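Local coordinates for minor fimbrium tip subunit Mfa3 (Porphyromonas gingivalis ATCC 33277, PDB 5NF4), which forms part of the tip of the minor fimbriae, filaments through which this periodontal pathogen adheres to host cells and other oral bacteria and builds biofilms, at residues D78-E83 with P108-F113; K84-F89 with F102-K107; V290-H295 with R324-R329. All coordinates share one frame; numbering follows the deposited sequence.

Contact 1. Residues D78-E83 with P108-F113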
ATOM      1  N   ASP A  78      -0.778  11.294  24.053  1.00 35.15           N
ATOM      2  CA  ASP A  78      -0.345  12.677  24.269  1.00 36.06           C
ATOM      3  C   ASP A  78       0.935  12.913  23.468  1.00 37.37           C
ATOM      4  O   ASP A  78       1.877  12.132  23.588  1.00 37.52           O
ATOM      5  CB  ASP A  78      -0.101  12.924  25.745  1.00 33.76           C
ATOM      6  CG  ASP A  78       0.165  14.390  26.058  1.00 41.06           C
ATOM      7  OD1 ASP A  78       1.313  14.834  25.879  1.00 41.25           O
ATOM      8  OD2 ASP A  78      -0.775  15.095  26.477  1.00 45.20           O
ATOM      9  N   SER A  79       0.970  13.957  22.638  1.00 35.61           N
ATOM     10  CA  SER A  79       2.107  14.189  21.748  1.00 37.82           C
ATOM     11  C   SER A  79       3.417  14.410  22.497  1.00 38.82           C
ATOM     12  O   SER A  79       4.476  14.071  21.968  1.00 39.53           O
ATOM     13  CB  SER A  79       1.829  15.386  20.836  1.00 39.27           C
ATOM     14  OG  SER A  79       0.632  15.175  20.111  1.00 38.27           O
ATOM     15  N   ASN A  80       3.325  14.938  23.717  1.00 40.39           N
ATOM     16  CA  ASN A  80       4.498  15.309  24.496  1.00 44.89           C
ATOM     17  C   ASN A  80       4.901  14.257  25.506  1.00 43.38           C
ATOM     18  O   ASN A  80       6.078  13.906  25.583  1.00 50.84           O
ATOM     19  CB  ASN A  80       4.248  16.645  25.198  1.00 49.09           C
ATOM     20  CG  ASN A  80       3.982  17.752  24.210  1.00 62.04           C
ATOM     21  OD1 ASN A  80       4.704  17.875  23.224  1.00 68.04           O
ATOM     22  ND2 ASN A  80       2.935  18.540  24.440  1.00 71.84           N
ATOM     23  N   THR A  81       3.936  13.727  26.249  1.00 37.69           N
ATOM     24  CA  THR A  81       4.259  12.779  27.320  1.00 37.79           C
ATOM     25  C   THR A  81       4.281  11.338  26.779  1.00 37.13           C
ATOM     26  O   THR A  81       4.900  10.464  27.374  1.00 40.19           O
ATOM     27  CB  THR A  81       3.286  12.821  28.447  1.00 38.72           C
ATOM     28  OG1 THR A  81       2.032  12.269  28.036  1.00 38.22           O
ATOM     29  CG2 THR A  81       3.081  14.274  28.971  1.00 40.15           C
ATOM     30  N   GLY A  82       3.582  11.104  25.677  1.00 37.14           N
ATOM     31  CA  GLY A  82       3.472   9.753  25.121  1.00 35.87           C
ATOM     32  C   GLY A  82       2.437   8.863  25.796  1.00 34.41           C
ATOM     33  O   GLY A  82       2.263   7.688  25.428  1.00 35.86           O
ATOM     34  N   GLU A  83       1.726   9.415  26.773  1.00 34.27           N
ATOM     35  CA  GLU A  83       0.681   8.690  27.470  1.00 32.44           C
ATOM     36  C   GLU A  83      -0.458   8.291  26.524  1.00 35.16           C
ATOM     37  O   GLU A  83      -0.900   9.096  25.717  1.00 35.82           O
ATOM     38  CB  GLU A  83       0.122   9.546  28.603  1.00 37.12           C
ATOM     39  CG  GLU A  83      -0.942   8.826  29.421  1.00 41.91           C
ATOM     40  CD  GLU A  83      -1.677   9.719  30.432  1.00 51.59           C
ATOM     41  OE1 GLU A  83      -1.676  10.962  30.302  1.00 54.68           O
ATOM     42  OE2 GLU A  83      -2.267   9.137  31.361  1.00 56.17           O
ATOM     43  N   PRO A 108      -8.703  17.025  26.277  1.00 35.41           N
ATOM     44  CA  PRO A 108      -8.090  17.891  25.260  1.00 33.36           C
ATOM     45  C   PRO A 108      -6.589  18.011  25.376  1.00 35.96           C
ATOM     46  O   PRO A 108      -6.016  17.689  26.410  1.00 40.05           O
ATOM     47  CB  PRO A 108      -8.730  19.250  25.526  1.00 35.34           C
ATOM     48  CG  PRO A 108      -8.977  19.234  27.019  1.00 39.82           C
ATOM     49  CD  PRO A 108      -9.381  17.806  27.338  1.00 38.41           C
ATOM     50  N   GLY A 109      -5.957  18.460  24.298  1.00 34.91           N
ATOM     51  CA  GLY A 109      -4.530  18.717  24.295  1.00 37.34           C
ATOM     52  C   GLY A 109      -3.937  18.410  22.934  1.00 37.70           C
ATOM     53  O   GLY A 109      -4.640  18.480  21.934  1.00 36.00           O
ATOM     54  N   GLN A 110      -2.639  18.126  22.902  1.00 36.01           N
ATOM     55  CA  GLN A 110      -1.933  17.785  21.670  1.00 35.16           C
ATOM     56  C   GLN A 110      -1.903  16.281  21.583  1.00 33.39           C
ATOM     57  O   GLN A 110      -1.461  15.625  22.531  1.00 35.33           O
ATOM     58  CB  GLN A 110      -0.504  18.333  21.664  1.00 37.87           C
ATOM     59  CG  GLN A 110      -0.446  19.842  21.799  1.00 44.09           C
ATOM     60  CD  GLN A 110      -1.432  20.516  20.867  1.00 45.79           C
ATOM     61  OE1 GLN A 110      -2.429  21.143  21.309  1.00 46.60           O
ATOM     62  NE2 GLN A 110      -1.191  20.358  19.566  1.00 48.42           N
ATOM     63  N   ARG A 111      -2.425  15.738  20.491  1.00 32.76           N
ATOM     64  CA  ARG A 111      -2.575  14.283  20.388  1.00 31.79           C
ATOM     65  C   ARG A 111      -2.048  13.731  19.085  1.00 33.11           C
ATOM     66  O   ARG A 111      -2.179  14.336  18.016  1.00 33.54           O
ATOM     67  CB  ARG A 111      -4.058  13.885  20.554  1.00 32.80           C
ATOM     68  CG  ARG A 111      -4.540  13.780  22.011  1.00 34.75           C
ATOM     69  CD  ARG A 111      -4.903  15.135  22.659  1.00 36.14           C
ATOM     70  NE  ARG A 111      -5.281  14.896  24.037  1.00 36.73           N
ATOM     71  CZ  ARG A 111      -4.423  14.801  25.044  1.00 37.04           C
ATOM     72  NH1 ARG A 111      -3.116  14.981  24.863  1.00 37.66           N
ATOM     73  NH2 ARG A 111      -4.879  14.556  26.250  1.00 38.95           N
ATOM     74  N   ASP A 112      -1.420  12.567  19.207  1.00 31.87           N
ATOM     75  CA  ASP A 112      -1.008  11.765  18.063  1.00 31.23           C
ATOM     76  C   ASP A 112      -2.012  10.614  17.866  1.00 32.15           C
ATOM     77  O   ASP A 112      -2.243   9.846  18.788  1.00 33.29           O
ATOM     78  CB  ASP A 112       0.382  11.195  18.300  1.00 33.06           C
ATOM     79  CG  ASP A 112       1.499  12.228  18.234  1.00 39.20           C
ATOM     80  OD1 ASP A 112       1.291  13.459  18.163  1.00 37.32           O
ATOM     81  OD2 ASP A 112       2.652  11.763  18.202  1.00 44.39           O
ATOM     82  N   PHE A 113      -2.609  10.511  16.677  1.00 31.18           N
ATOM     83  CA  PHE A 113      -3.655   9.527  16.382  1.00 29.62           C
ATOM     84  C   PHE A 113      -3.043   8.455  15.476  1.00 29.62           C
ATOM     85  O   PHE A 113      -2.427   8.792  14.484  1.00 34.35           O
ATOM     86  CB  PHE A 113      -4.820  10.142  15.646  1.00 30.56           C
ATOM     87  CG  PHE A 113      -5.687  11.051  16.495  1.00 33.10           C
ATOM     88  CD1 PHE A 113      -5.237  12.305  16.905  1.00 31.50           C
ATOM     89  CD2 PHE A 113      -6.964  10.650  16.832  1.00 33.67           C
ATOM     90  CE1 PHE A 113      -6.067  13.121  17.657  1.00 34.05           C
ATOM     91  CE2 PHE A 113      -7.776  11.450  17.580  1.00 37.36           C
ATOM     92  CZ  PHE A 113      -7.335  12.687  17.990  1.00 35.52           C
TER
HETATM   93  O   HOH W   1      -1.364  17.921  25.562  1.00 42.49           O
HETATM   94  O   HOH W   2      -2.924  14.496  28.388  1.00 56.51           O
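Asp78 and Ser79, where strand 71-78 runs out into the turn of a hairpin, are held by polar bonds against the start of the neighbouring strand 109-117. The backbones still run antiparallel here: Asp78 and Arg111 form a non-hydrogen-bonded pair, 4.8 Å from CA to CA, and just beyond it Ser79 N gives a nearly straight bond (172°) to Gln110 O at 3.0 Å. That carbonyl oxygen takes a second donor, Arg111 NH1, from the opposite face of its plane. NH1 also makes the salt bridge to Asp78 OD2 at 2.8 Å. OD2 lies in the guanidinium plane, whereas NH1 reaches it from above the carboxylate; the two flat groups stand 84° apart. Water 1 ties OD2 to Gln110 N, and water 2 ties it to Arg111 NH2.

The other carboxylate oxygen serves the turn itself. Asp78 OD1 accepts from Asn80 N (an Asx turn) and, at 2.9 Å, from Thr81 N (an Asx motif), the two approaching from opposite faces of its plane. Having CG anti to the backbone N (chi1 -172°) places OD1 within reach of the turn's N-H groups and OD2 at the edge of the guanidinium. Arg111 bends at chi2 to bring its guanidinium back, and its NE is bound to Lys107 O.

Ser79 OG reaches across to Asp112 OD1 at 2.7 Å, donating to it from above the carboxylate plane. OD1 is also bonded to Asn167 N of strand 161-170, the partner of strand 109-117 on its other flank.

Contact 2. Residues K84-F89 with F102-K107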
ATOM      1  N   LYS A  84      -0.957   7.065  26.648  1.00 35.21           N
ATOM      2  CA  LYS A  84      -2.172   6.680  25.917  1.00 33.60           C
ATOM      3  C   LYS A  84      -3.345   7.414  26.501  1.00 36.42           C
ATOM      4  O   LYS A  84      -3.585   7.322  27.701  1.00 39.77           O
ATOM      5  CB  LYS A  84      -2.410   5.168  25.985  1.00 33.53           C
ATOM      6  CG  LYS A  84      -3.590   4.701  25.158  1.00 43.28           C
ATOM      7  CD  LYS A  84      -3.297   3.383  24.401  1.00 68.86           C
ATOM      8  CE  LYS A  84      -3.003   2.220  25.336  1.00 56.87           C
ATOM      9  NZ  LYS A  84      -3.252   0.839  24.747  1.00 38.24           N
ATOM     10  N   VAL A  85      -4.067   8.168  25.675  1.00 33.78           N
ATOM     11  CA  VAL A  85      -5.215   8.938  26.193  1.00 36.06           C
ATOM     12  C   VAL A  85      -6.575   8.516  25.629  1.00 38.20           C
ATOM     13  O   VAL A  85      -7.611   8.970  26.114  1.00 35.92           O
ATOM     14  CB  VAL A  85      -5.018  10.438  25.958  1.00 36.91           C
ATOM     15  CG1 VAL A  85      -3.790  10.927  26.724  1.00 36.71           C
ATOM     16  CG2 VAL A  85      -4.912  10.771  24.483  1.00 36.70           C
ATOM     17  N   ALA A  86      -6.595   7.620  24.649  1.00 36.96           N
ATOM     18  CA  ALA A  86      -7.861   7.070  24.158  1.00 36.41           C
ATOM     19  C   ALA A  86      -7.552   5.919  23.221  1.00 34.92           C
ATOM     20  O   ALA A  86      -6.483   5.881  22.648  1.00 34.04           O
ATOM     21  CB  ALA A  86      -8.694   8.124  23.421  1.00 36.40           C
ATOM     22  N   GLU A  87      -8.487   4.995  23.078  1.00 34.82           N
ATOM     23  CA  GLU A  87      -8.351   3.969  22.055  1.00 34.38           C
ATOM     24  C   GLU A  87      -9.719   3.431  21.734  1.00 33.85           C
ATOM     25  O   GLU A  87     -10.677   3.552  22.526  1.00 36.61           O
ATOM     26  CB  GLU A  87      -7.385   2.864  22.500  1.00 39.80           C
ATOM     27  CG  GLU A  87      -7.848   1.990  23.615  1.00 44.26           C
ATOM     28  CD  GLU A  87      -6.780   0.982  24.060  1.00 49.50           C
ATOM     29  OE1 GLU A  87      -5.686   0.940  23.450  1.00 46.83           O
ATOM     30  OE2 GLU A  87      -7.036   0.224  25.017  1.00 60.76           O
ATOM     31  N   HIS A  88      -9.844   2.865  20.545  1.00 33.14           N
ATOM     32  CA  HIS A  88     -11.123   2.388  20.076  1.00 33.77           C
ATOM     33  C   HIS A  88     -10.906   1.249  19.104  1.00 34.30           C
ATOM     34  O   HIS A  88      -9.969   1.285  18.325  1.00 36.68           O
ATOM     35  CB  HIS A  88     -11.910   3.498  19.377  1.00 37.36           C
ATOM     36  CG  HIS A  88     -13.276   3.075  18.973  1.00 40.15           C
ATOM     37  ND1 HIS A  88     -14.387   3.327  19.749  1.00 49.72           N
ATOM     38  CD2 HIS A  88     -13.713   2.370  17.907  1.00 38.90           C
ATOM     39  CE1 HIS A  88     -15.453   2.822  19.158  1.00 49.78           C
ATOM     40  NE2 HIS A  88     -15.067   2.216  18.050  1.00 44.95           N
ATOM     41  N   PHE A  89     -11.795   0.262  19.148  1.00 34.82           N
ATOM     42  CA  PHE A  89     -11.703  -0.830  18.178  1.00 37.06           C
ATOM     43  C   PHE A  89     -13.048  -1.036  17.482  1.00 38.65           C
ATOM     44  O   PHE A  89     -14.115  -1.063  18.127  1.00 41.06           O
ATOM     45  CB  PHE A  89     -11.229  -2.116  18.860  1.00 37.67           C
ATOM     46  CG  PHE A  89     -11.091  -3.256  17.918  1.00 38.19           C
ATOM     47  CD1 PHE A  89      -9.995  -3.343  17.103  1.00 38.16           C
ATOM     48  CD2 PHE A  89     -12.085  -4.223  17.837  1.00 42.53           C
ATOM     49  CE1 PHE A  89      -9.851  -4.430  16.201  1.00 38.23           C
ATOM     50  CE2 PHE A  89     -11.966  -5.297  16.949  1.00 44.69           C
ATOM     51  CZ  PHE A  89     -10.861  -5.382  16.127  1.00 40.95           C
ATOM     52  N   PHE A 102     -17.716   6.709  14.448  1.00 42.50           N
ATOM     53  CA  PHE A 102     -17.935   6.456  15.872  1.00 42.33           C
ATOM     54  C   PHE A 102     -17.528   7.661  16.720  1.00 39.62           C
ATOM     55  O   PHE A 102     -16.740   8.495  16.285  1.00 38.32           O
ATOM     56  CB  PHE A 102     -17.153   5.213  16.319  1.00 37.88           C
ATOM     57  CG  PHE A 102     -15.665   5.295  16.103  1.00 38.29           C
ATOM     58  CD1 PHE A 102     -14.811   5.856  17.057  1.00 36.11           C
ATOM     59  CD2 PHE A 102     -15.094   4.782  14.946  1.00 42.28           C
ATOM     60  CE1 PHE A 102     -13.429   5.918  16.857  1.00 37.43           C
ATOM     61  CE2 PHE A 102     -13.730   4.845  14.739  1.00 39.04           C
ATOM     62  CZ  PHE A 102     -12.882   5.399  15.696  1.00 38.19           C
ATOM     63  N   THR A 103     -18.048   7.713  17.935  1.00 43.03           N
ATOM     64  CA  THR A 103     -17.730   8.792  18.865  1.00 39.84           C
ATOM     65  C   THR A 103     -16.754   8.328  19.949  1.00 40.39           C
ATOM     66  O   THR A 103     -16.907   7.245  20.473  1.00 45.69           O
ATOM     67  CB  THR A 103     -19.004   9.287  19.479  1.00 40.43           C
ATOM     68  OG1 THR A 103     -19.872   9.719  18.424  1.00 46.47           O
ATOM     69  CG2 THR A 103     -18.724  10.447  20.427  1.00 40.49           C
ATOM     70  N   VAL A 104     -15.754   9.147  20.270  1.00 36.99           N
ATOM     71  CA  VAL A 104     -14.795   8.846  21.332  1.00 43.83           C
ATOM     72  C   VAL A 104     -14.751  10.030  22.321  1.00 46.32           C
ATOM     73  O   VAL A 104     -14.885  11.185  21.921  1.00 43.24           O
ATOM     74  CB  VAL A 104     -13.377   8.575  20.792  1.00 50.22           C
ATOM     75  CG1 VAL A 104     -12.781   9.819  20.169  1.00 45.15           C
ATOM     76  CG2 VAL A 104     -12.475   8.090  21.899  1.00 60.69           C
ATOM     77  N   LYS A 105     -14.575   9.722  23.600  1.00 41.51           N
ATOM     78  CA  LYS A 105     -14.419  10.748  24.649  1.00 38.83           C
ATOM     79  C   LYS A 105     -12.953  10.784  25.092  1.00 38.10           C
ATOM     80  O   LYS A 105     -12.344   9.737  25.276  1.00 42.06           O
ATOM     81  CB  LYS A 105     -15.326  10.431  25.821  1.00 42.24           C
ATOM     82  CG  LYS A 105     -15.202  11.373  27.005  1.00 49.30           C
ATOM     83  CD  LYS A 105     -16.141  10.904  28.116  1.00 62.14           C
ATOM     84  CE  LYS A 105     -15.630  11.275  29.492  1.00 74.09           C
ATOM     85  NZ  LYS A 105     -16.592  10.883  30.566  1.00 84.88           N
ATOM     86  N   LEU A 106     -12.364  11.964  25.224  1.00 34.53           N
ATOM     87  CA  LEU A 106     -10.984  12.061  25.697  1.00 34.17           C
ATOM     88  C   LEU A 106     -10.701  13.433  26.262  1.00 37.24           C
ATOM     89  O   LEU A 106     -11.491  14.330  26.111  1.00 38.94           O
ATOM     90  CB  LEU A 106      -9.960  11.738  24.588  1.00 36.25           C
ATOM     91  CG  LEU A 106      -9.726  12.778  23.492  1.00 35.17           C
ATOM     92  CD1 LEU A 106      -8.433  12.521  22.718  1.00 35.80           C
ATOM     93  CD2 LEU A 106     -10.938  12.844  22.546  1.00 37.48           C
ATOM     94  N   LYS A 107      -9.544  13.596  26.880  1.00 40.00           N
ATOM     95  CA  LYS A 107      -9.135  14.898  27.375  1.00 40.65           C
ATOM     96  C   LYS A 107      -8.495  15.711  26.257  1.00 40.63           C
ATOM     97  O   LYS A 107      -7.833  15.154  25.373  1.00 37.19           O
ATOM     98  CB  LYS A 107      -8.151  14.739  28.532  1.00 40.56           C
ATOM     99  CG  LYS A 107      -8.777  14.019  29.748  1.00 46.11           C
ATOM    100  CD  LYS A 107      -9.914  14.868  30.362  1.00 60.16           C
ATOM    101  CE  LYS A 107     -10.457  14.286  31.664  1.00 69.83           C
ATOM    102  NZ  LYS A 107     -11.517  15.180  32.248  1.00 73.06           N
TER
HETATM  103  O   HOH W   3      -8.130  11.059  27.795  1.00 35.02           O
HETATM  104  O   HOH W   4     -10.417   8.337  26.425  1.00 67.94           O
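A classic beta bulge at Val85 and Ala86, both facing Val76 on strand 71-78, shapes this contact with strand 99-106. Because of the bulge the two consecutive residues both point toward the second strand. The strands run nearly antiparallel (164° between directions), with segment axes 7.0 Å apart at closest approach, yet they pair elsewhere: 84-91 with 71-78, and 99-106 with 41-49. They therefore meet through side chains and water, as edges of two layers consistent with the beta-sandwich build of fimbrillins.

Ala86 CB sits between two residues of the opposing strand, 4.0 Å from Leu106 CB and 4.1 Å from Val104 CG2. Val85 CG2 packs more loosely on Leu106 CD1. Farther along, His88 and Phe102 lay their rings face to face, centroids 3.9 Å apart and planes only 5° from parallel. The side chains come from opposing strands and overlap with their ring ends pointing opposite ways, which puts Phe102 CD1 over the middle of the imidazole and His88 CD2 over the middle of the phenyl ring. A chi1 of 59° at Phe102, with CG between N and the carbonyl carbon, and His88 CG anti to its N carry both rings into this overlap between the strands.

Where the backbones come near each other at the other end, two waters fill in. Both donate to Val85 O: water 3, at 2.7 Å from it, accepts from Lys107 N, and water 4 donates also to Lys105 O. Cohesion here thus rests on ring stacking and apolar packing, with solvent supplying the polar links that direct strand pairing would otherwise give.

Contact 3. Residues V290-H295 with R324-R329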
ATOM      1  N   VAL A 290       9.987  -6.519 -17.498  1.00 34.73           N
ATOM      2  CA  VAL A 290       9.567  -5.135 -17.493  1.00 34.52           C
ATOM      3  C   VAL A 290       9.762  -4.608 -16.083  1.00 34.50           C
ATOM      4  O   VAL A 290       8.975  -4.900 -15.199  1.00 34.74           O
ATOM      5  CB  VAL A 290       8.123  -4.980 -17.907  1.00 34.33           C
ATOM      6  CG1 VAL A 290       7.698  -3.486 -17.953  1.00 39.50           C
ATOM      7  CG2 VAL A 290       7.897  -5.662 -19.277  1.00 35.84           C
ATOM      8  N   PRO A 291      10.837  -3.863 -15.860  1.00 32.85           N
ATOM      9  CA  PRO A 291      11.048  -3.270 -14.527  1.00 32.93           C
ATOM     10  C   PRO A 291       9.932  -2.293 -14.204  1.00 34.24           C
ATOM     11  O   PRO A 291       9.464  -1.576 -15.088  1.00 35.56           O
ATOM     12  CB  PRO A 291      12.408  -2.563 -14.664  1.00 34.35           C
ATOM     13  CG  PRO A 291      13.060  -3.198 -15.839  1.00 37.98           C
ATOM     14  CD  PRO A 291      11.920  -3.510 -16.789  1.00 37.84           C
ATOM     15  N   ILE A 292       9.530  -2.268 -12.941  1.00 31.54           N
ATOM     16  CA  ILE A 292       8.487  -1.376 -12.450  1.00 32.26           C
ATOM     17  C   ILE A 292       9.157  -0.140 -11.850  1.00 33.98           C
ATOM     18  O   ILE A 292      10.136  -0.271 -11.118  1.00 32.64           O
ATOM     19  CB  ILE A 292       7.619  -2.121 -11.427  1.00 32.95           C
ATOM     20  CG1 ILE A 292       6.888  -3.277 -12.119  1.00 33.80           C
ATOM     21  CG2 ILE A 292       6.622  -1.179 -10.767  1.00 33.79           C
ATOM     22  CD1 ILE A 292       6.334  -4.292 -11.144  1.00 34.18           C
ATOM     23  N   ILE A 293       8.688   1.045 -12.232  1.00 35.64           N
ATOM     24  CA  ILE A 293       9.256   2.305 -11.751  1.00 33.82           C
ATOM     25  C   ILE A 293       8.162   3.218 -11.248  1.00 33.68           C
ATOM     26  O   ILE A 293       6.988   3.001 -11.544  1.00 32.01           O
ATOM     27  CB  ILE A 293      10.033   3.036 -12.843  1.00 34.71           C
ATOM     28  CG1 ILE A 293       9.082   3.633 -13.909  1.00 32.95           C
ATOM     29  CG2 ILE A 293      10.984   2.084 -13.515  1.00 34.56           C
ATOM     30  CD1 ILE A 293       9.793   4.291 -15.082  1.00 38.88           C
ATOM     31  N   THR A 294       8.572   4.236 -10.493  1.00 32.23           N
ATOM     32  CA  THR A 294       7.709   5.349 -10.146  1.00 33.86           C
ATOM     33  C   THR A 294       8.209   6.569 -10.884  1.00 36.96           C
ATOM     34  O   THR A 294       9.284   7.099 -10.585  1.00 36.78           O
ATOM     35  CB  THR A 294       7.700   5.618  -8.618  1.00 32.77           C
ATOM     36  OG1 THR A 294       7.164   4.472  -7.941  1.00 32.38           O
ATOM     37  CG2 THR A 294       6.879   6.824  -8.311  1.00 35.01           C
ATOM     38  N   HIS A 295       7.420   7.026 -11.850  1.00 36.45           N
ATOM     39  CA  HIS A 295       7.776   8.193 -12.642  1.00 38.30           C
ATOM     40  C   HIS A 295       6.560   8.984 -13.042  1.00 40.72           C
ATOM     41  O   HIS A 295       5.660   8.450 -13.684  1.00 41.90           O
ATOM     42  CB  HIS A 295       8.537   7.751 -13.899  1.00 39.37           C
ATOM     43  CG  HIS A 295       9.065   8.893 -14.696  1.00 47.89           C
ATOM     44  ND1 HIS A 295      10.185   9.603 -14.324  1.00 53.77           N
ATOM     45  CD2 HIS A 295       8.613   9.466 -15.835  1.00 57.10           C
ATOM     46  CE1 HIS A 295      10.399  10.567 -15.203  1.00 57.28           C
ATOM     47  NE2 HIS A 295       9.463  10.501 -16.130  1.00 61.20           N
ATOM     48  N   ARG A 324      -0.376   3.128  -4.326  1.00 36.73           N
ATOM     49  CA  ARG A 324      -0.348   3.678  -5.670  1.00 37.30           C
ATOM     50  C   ARG A 324      -0.726   2.570  -6.653  1.00 38.84           C
ATOM     51  O   ARG A 324      -0.634   1.376  -6.344  1.00 34.02           O
ATOM     52  CB  ARG A 324       1.028   4.247  -6.015  1.00 37.60           C
ATOM     53  CG  ARG A 324       1.482   5.386  -5.077  1.00 49.84           C
ATOM     54  CD  ARG A 324       0.650   6.655  -5.209  1.00 68.60           C
ATOM     55  NE  ARG A 324       0.810   7.366  -6.482  1.00 77.29           N
ATOM     56  CZ  ARG A 324       1.909   8.020  -6.864  1.00 77.12           C
ATOM     57  NH1 ARG A 324       2.997   8.048  -6.095  1.00 80.01           N
ATOM     58  NH2 ARG A 324       1.926   8.637  -8.039  1.00 72.34           N
ATOM     59  N   HIS A 325      -1.136   2.996  -7.831  1.00 39.41           N
ATOM     60  CA  HIS A 325      -1.653   2.100  -8.871  1.00 40.31           C
ATOM     61  C   HIS A 325      -0.752   2.204 -10.103  1.00 38.01           C
ATOM     62  O   HIS A 325      -0.678   3.267 -10.737  1.00 35.88           O
ATOM     63  CB  HIS A 325      -3.097   2.528  -9.136  1.00 38.80           C
ATOM     64  CG  HIS A 325      -3.888   1.640 -10.053  1.00 41.34           C
ATOM     65  ND1 HIS A 325      -5.163   1.980 -10.464  1.00 44.87           N
ATOM     66  CD2 HIS A 325      -3.607   0.452 -10.643  1.00 41.45           C
ATOM     67  CE1 HIS A 325      -5.633   1.040 -11.265  1.00 54.21           C
ATOM     68  NE2 HIS A 325      -4.710   0.102 -11.391  1.00 42.21           N
ATOM     69  N   TYR A 326      -0.077   1.095 -10.427  1.00 32.42           N
ATOM     70  CA  TYR A 326       0.876   0.988 -11.521  1.00 35.79           C
ATOM     71  C   TYR A 326       0.177   0.297 -12.685  1.00 39.02           C
ATOM     72  O   TYR A 326      -0.194  -0.881 -12.597  1.00 38.16           O
ATOM     73  CB  TYR A 326       2.129   0.213 -11.076  1.00 32.37           C
ATOM     74  CG  TYR A 326       2.913   0.945 -10.003  1.00 33.08           C
ATOM     75  CD1 TYR A 326       2.490   0.917  -8.678  1.00 34.86           C
ATOM     76  CD2 TYR A 326       4.030   1.705 -10.320  1.00 31.65           C
ATOM     77  CE1 TYR A 326       3.169   1.637  -7.677  1.00 35.46           C
ATOM     78  CE2 TYR A 326       4.737   2.419  -9.323  1.00 34.03           C
ATOM     79  CZ  TYR A 326       4.286   2.378  -8.003  1.00 35.07           C
ATOM     80  OH  TYR A 326       4.929   3.111  -7.003  1.00 33.05           O
ATOM     81  N   ILE A 327      -0.026   1.054 -13.759  1.00 35.80           N
ATOM     82  CA  ILE A 327      -0.852   0.610 -14.879  1.00 36.85           C
ATOM     83  C   ILE A 327      -0.012   0.479 -16.142  1.00 39.56           C
ATOM     84  O   ILE A 327       0.624   1.434 -16.591  1.00 39.26           O
ATOM     85  CB  ILE A 327      -2.031   1.586 -15.117  1.00 41.77           C
ATOM     86  CG1 ILE A 327      -2.861   1.726 -13.835  1.00 46.51           C
ATOM     87  CG2 ILE A 327      -2.926   1.100 -16.267  1.00 39.16           C
ATOM     88  CD1 ILE A 327      -3.799   2.920 -13.836  1.00 55.22           C
ATOM     89  N   TYR A 328      -0.016  -0.726 -16.711  1.00 40.06           N
ATOM     90  CA  TYR A 328       0.690  -1.012 -17.951  1.00 38.88           C
ATOM     91  C   TYR A 328      -0.278  -1.393 -19.049  1.00 38.62           C
ATOM     92  O   TYR A 328      -1.263  -2.119 -18.833  1.00 36.52           O
ATOM     93  CB  TYR A 328       1.725  -2.136 -17.727  1.00 37.08           C
ATOM     94  CG  TYR A 328       2.807  -1.667 -16.800  1.00 36.71           C
ATOM     95  CD1 TYR A 328       2.636  -1.729 -15.425  1.00 33.63           C
ATOM     96  CD2 TYR A 328       3.978  -1.096 -17.293  1.00 36.69           C
ATOM     97  CE1 TYR A 328       3.611  -1.272 -14.568  1.00 35.11           C
ATOM     98  CE2 TYR A 328       4.960  -0.623 -16.434  1.00 33.79           C
ATOM     99  CZ  TYR A 328       4.774  -0.727 -15.078  1.00 33.71           C
ATOM    100  OH  TYR A 328       5.734  -0.239 -14.229  1.00 34.38           O
ATOM    101  N   ARG A 329      -0.012  -0.843 -20.229  1.00 37.81           N
ATOM    102  CA  ARG A 329      -0.755  -1.165 -21.431  1.00 39.23           C
ATOM    103  C   ARG A 329       0.274  -1.761 -22.371  1.00 41.64           C
ATOM    104  O   ARG A 329       1.234  -1.093 -22.761  1.00 40.54           O
ATOM    105  CB  ARG A 329      -1.445   0.089 -22.006  1.00 42.22           C
ATOM    106  CG  ARG A 329      -2.336   0.733 -20.945  1.00 55.80           C
ATOM    107  CD  ARG A 329      -2.875   2.074 -21.330  1.00 68.27           C
ATOM    108  NE  ARG A 329      -1.882   3.146 -21.421  1.00 70.75           N
ATOM    109  CZ  ARG A 329      -1.260   3.718 -20.392  1.00 82.96           C
ATOM    110  NH1 ARG A 329      -1.450   3.296 -19.145  1.00 81.29           N
ATOM    111  NH2 ARG A 329      -0.407   4.706 -20.626  1.00 92.46           N
TER
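Val290 and Ile292 pack on two tyrosines of strand 324-332 where, consistent with the beta-sandwich build of fimbrillins, the chain leaving strand 287-291 crosses one face of a beta layer; strand 324-332 pairs with 180-205 and 337-345. Val290 comes first, its CG1 4.2 Å from Tyr328 CE2. At Pro291 the backbone oxygen bonds to Tyr304 OH, which also holds Tyr328 OH. Ile292 then fits between the tyrosines: CG2 lies 3.9 Å from Tyr326 CD2, with the side chains at about a right angle, and the same methyl approaches Tyr328 OH at 3.7 Å. Both aromatic side chains have CG anti to the carbonyl carbon (chi1 -65° and -66°), and being two residues apart they leave the strand on one side with their rings directed at this segment. Ile293 points away from the strand, and its side chain touches Phe307 and Ala308 of helix 304-308, but its carbonyl oxygen meets the edge of the Tyr326 ring, in plane, 3.2 Å from CE2. Thr294 supplies the polar end. Its OG1 is bonded to Thr319 O and, also near the plane of the Tyr326 ring, accepts from the phenol: Tyr326 OH to Thr294 OG1, 2.8 Å.

How the contacts relate
Contacts 1 and 2 belong to one end of the molecule, their centres 12 Å apart, and contact 2 is nested within the stretch of chain that contact 1 closes. They touch: the guanidinium of the salt bridge in contact 1 lies beside the bulge of contact 2, with Arg111 NH2 3.8 Å from Val85 CG1, and Arg111 CG packs on Leu106 CD1 at 4.2 Å. Contact 3 comes later in the chain, on the opposite side of its centre, about 39 Å from either by centres and about 20 Å from contact 1 by nearest atoms. It is the buried one of the three; the other two are partly buried.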